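Local coordinates for protein 5-formaminoimidazole-4-carboxamide-1-(beta)-D-ribofuranosyl 5'-monophosphate synthetase (Methanocaldococcus jannaschii, PDB 2R7L) that catalyses the ATP- and formate-dependent formylation of AICAR to FAICAR in purine biosynthesis, without folates, as a hexameric ATP-grasp ligase, at residues 1-14 with 104-117. Residues are numbered along the deposited sequence; the frame is centred on the assembly and turned at random.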
loop_
_atom_site.group_PDB
_atom_site.type_symbol
_atom_site.label_atom_id
_atom_site.label_comp_id
_atom_site.label_asym_id
_atom_site.label_seq_id
_atom_site.Cartn_x
_atom_site.Cartn_y
_atom_site.Cartn_z
ATOM N N MET A 1 -23.763 -38.466 -8.630
ATOM C CA MET A 1 -24.799 -38.305 -9.690
ATOM C C MET A 1 -24.815 -36.892 -10.279
ATOM O O MET A 1 -24.753 -36.731 -11.499
ATOM C CB MET A 1 -26.190 -38.686 -9.164
ATOM C CG MET A 1 -26.437 -40.193 -9.068
ATOM S SD MET A 1 -28.108 -40.639 -8.526
ATOM C CE MET A 1 -28.062 -40.201 -6.788
ATOM N N ILE A 2 -24.888 -35.881 -9.412
ATOM C CA ILE A 2 -24.980 -34.473 -9.840
ATOM C C ILE A 2 -24.160 -34.165 -11.090
ATOM O O ILE A 2 -22.945 -34.372 -11.124
ATOM C CB ILE A 2 -24.594 -33.491 -8.720
ATOM C CG1 ILE A 2 -25.777 -33.275 -7.778
ATOM C CG2 ILE A 2 -24.184 -32.151 -9.307
ATOM C CD1 ILE A 2 -25.446 -32.441 -6.558
ATOM N N SER A 3 -24.847 -33.676 -12.117
ATOM C CA SER A 3 -24.226 -33.393 -13.397
ATOM C C SER A 3 -23.613 -31.998 -13.406
ATOM O O SER A 3 -23.937 -31.158 -12.563
ATOM C CB SER A 3 -25.259 -33.509 -14.520
ATOM O OG SER A 3 -24.643 -33.415 -15.793
ATOM N N LYS A 4 -22.719 -31.764 -14.361
ATOM C CA LYS A 4 -22.176 -30.436 -14.585
ATOM C C LYS A 4 -23.257 -29.557 -15.208
ATOM O O LYS A 4 -23.291 -28.347 -14.979
ATOM C CB LYS A 4 -20.947 -30.499 -15.494
ATOM C CG LYS A 4 -20.221 -29.168 -15.626
ATOM C CD LYS A 4 -18.884 -29.323 -16.325
ATOM C CE LYS A 4 -18.039 -28.069 -16.165
ATOM N NZ LYS A 4 -16.641 -28.288 -16.632
ATOM N N ASP A 5 -24.142 -30.175 -15.988
ATOM C CA ASP A 5 -25.255 -29.465 -16.609
ATOM C C ASP A 5 -26.296 -29.055 -15.575
ATOM O O ASP A 5 -26.841 -27.958 -15.643
ATOM C CB ASP A 5 -25.893 -30.313 -17.709
ATOM C CG ASP A 5 -24.965 -30.521 -18.890
ATOM O OD1 ASP A 5 -24.177 -29.600 -19.194
ATOM O OD2 ASP A 5 -25.024 -31.602 -19.515
ATOM N N GLU A 6 -26.563 -29.933 -14.616
ATOM C CA GLU A 6 -27.447 -29.589 -13.509
ATOM C C GLU A 6 -26.930 -28.353 -12.781
ATOM O O GLU A 6 -27.713 -27.549 -12.276
ATOM C CB GLU A 6 -27.549 -30.739 -12.509
ATOM C CG GLU A 6 -28.313 -31.955 -12.993
ATOM C CD GLU A 6 -28.434 -33.020 -11.916
ATOM O OE1 GLU A 6 -28.838 -32.684 -10.779
ATOM O OE2 GLU A 6 -28.127 -34.196 -12.206
ATOM N N ILE A 7 -25.608 -28.212 -12.717
ATOM C CA ILE A 7 -25.000 -27.115 -11.969
ATOM C C ILE A 7 -24.921 -25.839 -12.804
ATOM O O ILE A 7 -25.278 -24.760 -12.327
ATOM C CB ILE A 7 -23.614 -27.502 -11.393
ATOM C CG1 ILE A 7 -23.789 -28.354 -10.134
ATOM C CG2 ILE A 7 -22.793 -26.263 -11.055
ATOM C CD1 ILE A 7 -24.574 -27.669 -9.029
ATOM N N LEU A 8 -24.466 -25.970 -14.047
ATOM C CA LEU A 8 -24.395 -24.834 -14.963
ATOM C C LEU A 8 -25.763 -24.190 -15.166
ATOM O O LEU A 8 -25.872 -22.966 -15.265
ATOM C CB LEU A 8 -23.793 -25.247 -16.304
ATOM C CG LEU A 8 -22.286 -25.528 -16.296
ATOM C CD1 LEU A 8 -21.756 -25.683 -17.710
ATOM C CD2 LEU A 8 -21.523 -24.433 -15.556
ATOM N N GLU A 9 -26.802 -25.020 -15.210
ATOM C CA GLU A 9 -28.166 -24.538 -15.389
ATOM C C GLU A 9 -28.764 -24.003 -14.090
ATOM O O GLU A 9 -29.807 -23.352 -14.108
ATOM C CB GLU A 9 -29.055 -25.628 -15.999
ATOM C CG GLU A 9 -28.649 -26.022 -17.423
ATOM C CD GLU A 9 -29.597 -27.027 -18.065
ATOM O OE1 GLU A 9 -30.821 -26.952 -17.811
ATOM O OE2 GLU A 9 -29.114 -27.889 -18.832
ATOM N N ILE A 10 -28.114 -24.283 -12.965
ATOM C CA ILE A 10 -28.482 -23.652 -11.698
ATOM C C ILE A 10 -27.840 -22.267 -11.648
ATOM O O ILE A 10 -28.451 -21.292 -11.198
ATOM C CB ILE A 10 -28.005 -24.474 -10.477
ATOM C CG1 ILE A 10 -28.787 -25.786 -10.360
ATOM C CG2 ILE A 10 -28.165 -23.673 -9.187
ATOM C CD1 ILE A 10 -30.194 -25.624 -9.822
ATOM N N PHE A 11 -26.602 -22.200 -12.129
ATOM C CA PHE A 11 -25.828 -20.971 -12.141
ATOM C C PHE A 11 -26.330 -20.021 -13.223
ATOM O O PHE A 11 -26.203 -18.803 -13.091
ATOM C CB PHE A 11 -24.347 -21.284 -12.368
ATOM C CG PHE A 11 -23.466 -20.066 -12.382
ATOM C CD1 PHE A 11 -22.965 -19.570 -13.576
ATOM C CD2 PHE A 11 -23.147 -19.410 -11.202
ATOM C CE1 PHE A 11 -22.155 -18.441 -13.592
ATOM C CE2 PHE A 11 -22.342 -18.285 -11.212
ATOM C CZ PHE A 11 -21.844 -17.802 -12.408
ATOM N N ASP A 12 -26.893 -20.583 -14.292
ATOM C CA ASP A 12 -27.428 -19.784 -15.395
ATOM C C ASP A 12 -28.631 -18.954 -14.969
ATOM O O ASP A 12 -28.984 -17.979 -15.627
ATOM C CB ASP A 12 -27.806 -20.673 -16.579
ATOM C CG ASP A 12 -26.650 -20.894 -17.529
ATOM O OD1 ASP A 12 -25.706 -20.072 -17.523
ATOM O OD2 ASP A 12 -26.687 -21.886 -18.290
ATOM N N LYS A 13 -29.255 -19.346 -13.864
ATOM C CA LYS A 13 -30.411 -18.636 -13.341
ATOM C C LYS A 13 -29.992 -17.690 -12.226
ATOM O O LYS A 13 -30.829 -17.087 -11.555
ATOM C CB LYS A 13 -31.458 -19.628 -12.833
ATOM C CG LYS A 13 -31.883 -20.650 -13.873
ATOM C CD LYS A 13 -33.034 -21.512 -13.375
ATOM C CE LYS A 13 -33.480 -22.502 -14.443
ATOM N NZ LYS A 13 -34.706 -23.245 -14.034
ATOM N N TYR A 14 -28.682 -17.575 -12.030
ATOM C CA TYR A 14 -28.122 -16.672 -11.034
ATOM C C TYR A 14 -28.106 -15.241 -11.574
ATOM O O TYR A 14 -27.932 -15.024 -12.770
ATOM C CB TYR A 14 -26.690 -17.107 -10.687
ATOM C CG TYR A 14 -26.551 -18.058 -9.506
ATOM C CD1 TYR A 14 -27.630 -18.807 -9.042
ATOM C CD2 TYR A 14 -25.322 -18.224 -8.872
ATOM C CE1 TYR A 14 -27.494 -19.674 -7.968
ATOM C CE2 TYR A 14 -25.175 -19.092 -7.807
ATOM C CZ TYR A 14 -26.262 -19.812 -7.357
ATOM O OH TYR A 14 -26.109 -20.669 -6.291
ATOM N N VAL A 104 -22.660 -34.516 -0.834
ATOM C CA VAL A 104 -21.942 -33.535 -1.644
ATOM C C VAL A 104 -21.915 -33.949 -3.110
ATOM O O VAL A 104 -21.999 -33.105 -4.001
ATOM C CB VAL A 104 -20.482 -33.320 -1.158
ATOM C CG1 VAL A 104 -19.704 -32.491 -2.163
ATOM C CG2 VAL A 104 -20.451 -32.653 0.209
ATOM N N GLU A 105 -21.806 -35.249 -3.363
ATOM C CA GLU A 105 -21.636 -35.737 -4.733
ATOM C C GLU A 105 -22.932 -35.755 -5.541
ATOM O O GLU A 105 -22.890 -35.688 -6.771
ATOM C CB GLU A 105 -20.998 -37.131 -4.752
ATOM C CG GLU A 105 -19.610 -37.206 -4.134
ATOM C CD GLU A 105 -18.551 -36.522 -4.975
ATOM O OE1 GLU A 105 -18.623 -36.612 -6.218
ATOM O OE2 GLU A 105 -17.640 -35.900 -4.391
ATOM N N ASN A 106 -24.076 -35.849 -4.861
ATOM C CA ASN A 106 -25.358 -35.983 -5.562
ATOM C C ASN A 106 -26.622 -35.466 -4.851
ATOM O O ASN A 106 -27.737 -35.746 -5.283
ATOM C CB ASN A 106 -25.563 -37.429 -6.042
ATOM C CG ASN A 106 -25.069 -38.461 -5.040
ATOM O OD1 ASN A 106 -25.480 -38.471 -3.879
ATOM N ND2 ASN A 106 -24.191 -39.350 -5.499
ATOM N N SER A 107 -26.452 -34.698 -3.782
ATOM C CA SER A 107 -27.597 -34.138 -3.068
ATOM C C SER A 107 -27.451 -32.629 -2.823
ATOM O O SER A 107 -28.413 -31.961 -2.440
ATOM C CB SER A 107 -27.802 -34.883 -1.746
ATOM O OG SER A 107 -28.659 -34.176 -0.865
ATOM N N PHE A 108 -26.252 -32.094 -3.051
ATOM C CA PHE A 108 -25.973 -30.679 -2.772
ATOM C C PHE A 108 -26.039 -29.835 -4.043
ATOM O O PHE A 108 -25.041 -29.669 -4.740
ATOM C CB PHE A 108 -24.607 -30.513 -2.091
ATOM C CG PHE A 108 -24.431 -29.190 -1.408
ATOM C CD1 PHE A 108 -23.567 -28.237 -1.919
ATOM C CD2 PHE A 108 -25.143 -28.895 -0.261
ATOM C CE1 PHE A 108 -23.410 -27.013 -1.290
ATOM C CE2 PHE A 108 -24.991 -27.670 0.369
ATOM C CZ PHE A 108 -24.124 -26.733 -0.145
ATOM N N LEU A 109 -27.224 -29.305 -4.338
ATOM C CA LEU A 109 -27.449 -28.574 -5.583
ATOM C C LEU A 109 -27.110 -27.088 -5.461
ATOM O O LEU A 109 -27.997 -26.234 -5.457
ATOM C CB LEU A 109 -28.894 -28.758 -6.055
ATOM C CG LEU A 109 -29.297 -30.174 -6.470
ATOM C CD1 LEU A 109 -30.802 -30.259 -6.686
ATOM C CD2 LEU A 109 -28.542 -30.602 -7.719
ATOM N N VAL A 110 -25.818 -26.794 -5.351
ATOM C CA VAL A 110 -25.323 -25.425 -5.293
ATOM C C VAL A 110 -23.998 -25.397 -6.028
ATOM O O VAL A 110 -23.175 -26.285 -5.837
ATOM C CB VAL A 110 -25.110 -24.953 -3.844
ATOM C CG1 VAL A 110 -24.878 -23.439 -3.794
ATOM C CG2 VAL A 110 -26.298 -25.330 -2.985
ATOM N N PRO A 111 -23.796 -24.396 -6.903
ATOM C CA PRO A 111 -22.528 -24.295 -7.615
ATOM C C PRO A 111 -21.364 -24.343 -6.631
ATOM O O PRO A 111 -21.461 -23.801 -5.531
ATOM C CB PRO A 111 -22.619 -22.925 -8.286
ATOM C CG PRO A 111 -24.075 -22.716 -8.488
ATOM C CD PRO A 111 -24.731 -23.324 -7.286
ATOM N N MET A 112 -20.279 -25.001 -7.018
ATOM C CA MET A 112 -19.180 -25.247 -6.091
ATOM C C MET A 112 -17.868 -25.056 -6.815
ATOM O O MET A 112 -17.684 -25.587 -7.904
ATOM C CB MET A 112 -19.260 -26.670 -5.531
ATOM C CG MET A 112 -19.023 -26.768 -4.029
ATOM S SD MET A 112 -19.026 -28.472 -3.422
ATOM C CE MET A 112 -17.712 -29.158 -4.442
ATOM N N PHE A 113 -16.962 -24.285 -6.222
ATOM C CA PHE A 113 -15.646 -24.094 -6.815
ATOM C C PHE A 113 -14.841 -25.392 -6.713
ATOM O O PHE A 113 -14.759 -25.989 -5.644
ATOM C CB PHE A 113 -14.900 -22.951 -6.115
ATOM C CG PHE A 113 -13.552 -22.660 -6.707
ATOM C CD1 PHE A 113 -13.434 -21.873 -7.843
ATOM C CD2 PHE A 113 -12.402 -23.180 -6.136
ATOM C CE1 PHE A 113 -12.193 -21.604 -8.397
ATOM C CE2 PHE A 113 -11.158 -22.918 -6.685
ATOM C CZ PHE A 113 -11.051 -22.121 -7.815
ATOM N N GLY A 114 -14.254 -25.822 -7.825
ATOM C CA GLY A 114 -13.462 -27.045 -7.849
ATOM C C GLY A 114 -14.072 -28.197 -8.637
ATOM O O GLY A 114 -15.142 -28.062 -9.240
ATOM N N ASN A 115 -13.376 -29.333 -8.632
ATOM C CA ASN A 115 -13.830 -30.534 -9.329
ATOM C C ASN A 115 -14.531 -31.467 -8.349
ATOM O O ASN A 115 -13.890 -32.147 -7.555
ATOM C CB ASN A 115 -12.656 -31.234 -10.027
ATOM C CG ASN A 115 -13.043 -32.578 -10.626
ATOM O OD1 ASN A 115 -14.169 -33.031 -10.466
ATOM N ND2 ASN A 115 -12.103 -33.219 -11.317
ATOM N N ARG A 116 -15.856 -31.474 -8.414
ATOM C CA ARG A 116 -16.708 -32.191 -7.472
ATOM C C ARG A 116 -16.426 -33.694 -7.407
ATOM O O ARG A 116 -16.481 -34.294 -6.334
ATOM C CB ARG A 116 -18.166 -31.981 -7.869
ATOM C CG ARG A 116 -19.158 -32.113 -6.753
ATOM C CD ARG A 116 -20.554 -31.970 -7.312
ATOM N NE ARG A 116 -21.495 -31.476 -6.316
ATOM C CZ ARG A 116 -21.971 -30.238 -6.290
ATOM N NH1 ARG A 116 -21.598 -29.361 -7.216
ATOM N NH2 ARG A 116 -22.825 -29.879 -5.342
ATOM N N ARG A 117 -16.144 -34.295 -8.559
ATOM C CA ARG A 117 -15.922 -35.736 -8.644
ATOM C C ARG A 117 -14.653 -36.154 -7.895
ATOM O O ARG A 117 -14.597 -37.228 -7.297
ATOM C CB ARG A 117 -15.821 -36.180 -10.109
ATOM C CG ARG A 117 -17.057 -35.912 -10.970
ATOM C CD ARG A 117 -18.203 -36.886 -10.684
ATOM N NE ARG A 117 -19.192 -36.318 -9.770
ATOM C CZ ARG A 117 -20.293 -36.945 -9.363
ATOM N NH1 ARG A 117 -20.561 -38.177 -9.783
ATOM N NH2 ARG A 117 -21.129 -36.337 -8.528
#
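I2 lies over one face of the R116 guanidinium, its CG2 4.1 Å from NE of R116, while V104 O and V110 O sit at the edge of the group, in its plane. R116 NE donates to V104 O at 2.9 Å, 165° at the hydrogen, which, with the salt bridge from NH1 to S361, helps hold the group's rotation. CG1 of I7 approaches R116 NH1 obliquely. On the R117 guanidinium, I2 O lies over one face and E105 OE1 over the opposite one, 3.4 Å from R117 NH2; this charge-only salt bridge probably offsets R117 and the M1 amino nitrogen at its edge.

Farther along, P111 is met by I10, F11 and Y14: CG2 of I10, anti to the backbone N (chi1 -69° for CG1), reaches P111 CD at 3.9 Å. The Y14 ring meets P111 CG obliquely, its OH 3.2 Å from P111 CD and hydrogen-bonded to S87 O in strand 87-89. Two weak bonds, from M1 N and I2 N, converge on E105 O.

A leucine in place of R116 would probably leave V104 O and the S361 carboxylate without their mate. Apolar contacts thus join helix 4-11 and its flanking residues to a segment that, through P111 and F113 bonding to V89, runs beside the parallel sheet of the Rossmann-like N-terminal region, and R116's buried charge is probably balanced by the chain's C-terminal carboxylate.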